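Local coordinates for probable glucarate dehydratase (Mycobacterium smegmatis str. MC2 155, PDB 3VDG), which probably catalyses the metal-dependent dehydration of glucarate, as an enolase-superfamily enzyme with a barrel active site, at residues D276-V281 with M287-N292. Sequence-based numbering, arbitrary orientation.
Sequences DGMAEV and MPLATN. With NA (sodium ion), chain C; FMT (formic acid), chain B.
L289 meets segment 276-281 chiefly through CD1, which touches both the backbone of M278 and the side chain of V281, about one turn apart on the helix. The apolar part of the contact is CD1 against V281 CG1 at 3.9 Å, the two side chains standing at about a right angle to each other, and CD1 against M278 CE at 4.0 Å. Bends at chi2 (-77°) and chi3 (-73°) fold the M278 chain back and bring CE there. Two methyls also rest on carbonyl oxygens: L289 CD1 lies 3.4 Å from M278 O, and M278 CE lies 3.7 Å from A290 O. No hydrogen bond joins the two segments; helix and strand are held together by buried packing.

The polar work lies at the far end of the strand. The sodium ion is coordinated by N292 OD1 at 2.2 Å, with two waters, D244 and E269 as its other ligands. N292 ND2 makes a weak hydrogen bond of 3.5 Å to formate O1. Next to it, T291 OG1 is hydrogen-bonded to D270, whose carboxylate also takes the backbone N of N292 and so probably helps to position the metal ligand.

Segment 276-281 runs nearly antiparallel (157°) to strand 289-291. Helix 275-284 and this strand form the second half of a beta-alpha-beta unit that starts with strand 267-269, as expected in the barrel domain of the enolase superfamily. Within the sheet, strand 289-291 lies between strands 267-269 and 312-315, and helix 251-260 packs against V281.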
loop_
_atom_site.group_PDB
_atom_site.type_symbol
_atom_site.label_atom_id
_atom_site.label_comp_id
_atom_site.label_asym_id
_atom_site.label_seq_id
_atom_site.Cartn_x
_atom_site.Cartn_y
_atom_site.Cartn_z
ATOM N N ASP A 276 1.648 13.645 22.259
ATOM C CA ASP A 276 2.178 14.966 22.657
ATOM C C ASP A 276 3.504 14.889 23.410
ATOM O O ASP A 276 4.475 15.575 23.056
ATOM C CB ASP A 276 1.150 15.752 23.472
ATOM C CG ASP A 276 -0.019 16.224 22.622
ATOM O OD1 ASP A 276 0.175 16.467 21.412
ATOM O OD2 ASP A 276 -1.133 16.357 23.161
ATOM N N GLY A 277 3.546 14.058 24.451
ATOM C CA GLY A 277 4.791 13.818 25.183
ATOM C C GLY A 277 5.916 13.312 24.272
ATOM O O GLY A 277 7.065 13.784 24.343
ATOM N N MET A 278 5.604 12.373 23.391
ATOM C CA MET A 278 6.635 11.878 22.456
ATOM C C MET A 278 7.180 13.013 21.581
ATOM O O MET A 278 8.381 13.085 21.318
ATOM C CB MET A 278 6.086 10.742 21.575
ATOM C CG MET A 278 5.827 9.445 22.340
ATOM S SD MET A 278 7.327 8.507 22.690
ATOM C CE MET A 278 7.686 7.883 21.036
ATOM N N ALA A 279 6.287 13.868 21.097
ATOM C CA ALA A 279 6.694 14.995 20.253
ATOM C C ALA A 279 7.622 15.923 21.038
ATOM O O ALA A 279 8.627 16.386 20.509
ATOM C CB ALA A 279 5.471 15.753 19.748
ATOM N N GLU A 280 7.279 16.171 22.306
ATOM C CA GLU A 280 8.126 16.969 23.207
ATOM C C GLU A 280 9.511 16.352 23.321
ATOM O O GLU A 280 10.508 17.049 23.213
ATOM C CB GLU A 280 7.496 17.059 24.603
ATOM C CG GLU A 280 8.065 18.154 25.488
ATOM C CD GLU A 280 7.685 19.538 24.995
ATOM O OE1 GLU A 280 8.368 20.519 25.361
ATOM O OE2 GLU A 280 6.703 19.646 24.229
ATOM N N VAL A 281 9.583 15.042 23.545
ATOM C CA VAL A 281 10.878 14.408 23.687
ATOM C C VAL A 281 11.650 14.468 22.364
ATOM O O VAL A 281 12.852 14.748 22.361
ATOM C CB VAL A 281 10.767 12.943 24.171
ATOM C CG1 VAL A 281 12.134 12.283 24.229
ATOM C CG2 VAL A 281 10.091 12.877 25.546
ATOM N N MET A 287 18.767 11.099 18.956
ATOM C CA MET A 287 18.443 9.925 18.133
ATOM C C MET A 287 16.952 9.908 17.793
ATOM O O MET A 287 16.137 10.555 18.459
ATOM C CB MET A 287 18.869 8.609 18.814
ATOM C CG MET A 287 18.041 8.200 20.043
ATOM S SD MET A 287 18.199 9.269 21.511
ATOM C CE MET A 287 19.873 8.851 22.013
ATOM N N PRO A 288 16.580 9.166 16.744
ATOM C CA PRO A 288 15.167 9.073 16.371
ATOM C C PRO A 288 14.357 8.372 17.467
ATOM O O PRO A 288 14.888 7.472 18.129
ATOM C CB PRO A 288 15.188 8.156 15.123
ATOM C CG PRO A 288 16.600 8.106 14.669
ATOM C CD PRO A 288 17.461 8.377 15.863
ATOM N N LEU A 289 13.097 8.780 17.659
ATOM C CA LEU A 289 12.182 8.038 18.518
ATOM C C LEU A 289 11.401 7.050 17.668
ATOM O O LEU A 289 10.982 7.377 16.553
ATOM C CB LEU A 289 11.176 8.975 19.202
ATOM C CG LEU A 289 11.779 10.019 20.154
ATOM C CD1 LEU A 289 10.648 10.573 21.019
ATOM C CD2 LEU A 289 12.855 9.358 21.016
ATOM N N ALA A 290 11.204 5.856 18.210
ATOM C CA ALA A 290 10.408 4.816 17.569
ATOM C C ALA A 290 9.205 4.505 18.442
ATOM O O ALA A 290 9.211 4.796 19.635
ATOM C CB ALA A 290 11.249 3.563 17.399
ATOM N N THR A 291 8.171 3.901 17.861
ATOM C CA THR A 291 7.029 3.512 18.662
ATOM C C THR A 291 6.358 2.224 18.181
ATOM O O THR A 291 6.342 1.929 16.985
ATOM C CB THR A 291 5.962 4.604 18.662
ATOM O OG1 THR A 291 4.939 4.244 19.607
ATOM C CG2 THR A 291 5.331 4.708 17.280
ATOM N N ASN A 292 5.816 1.466 19.134
ATOM C CA ASN A 292 4.732 0.523 18.865
ATOM C C ASN A 292 3.662 0.677 19.925
ATOM O O ASN A 292 3.039 -0.304 20.334
ATOM C CB ASN A 292 5.216 -0.918 18.887
ATOM C CG ASN A 292 6.003 -1.246 20.143
ATOM O OD1 ASN A 292 7.218 -1.407 20.088
ATOM N ND2 ASN A 292 5.318 -1.345 21.278
HETATM NA NA NA C . 8.789 -1.501 21.620
HETATM C C FMT B . 6.025 -4.482 24.074
HETATM O O1 FMT B . 6.596 -3.470 23.683
HETATM O O2 FMT B . 5.095 -5.071 23.313
HETATM O O HOH W 1 7.484 -0.143 23.051
HETATM O O HOH W 2 8.431 -3.732 22.014
#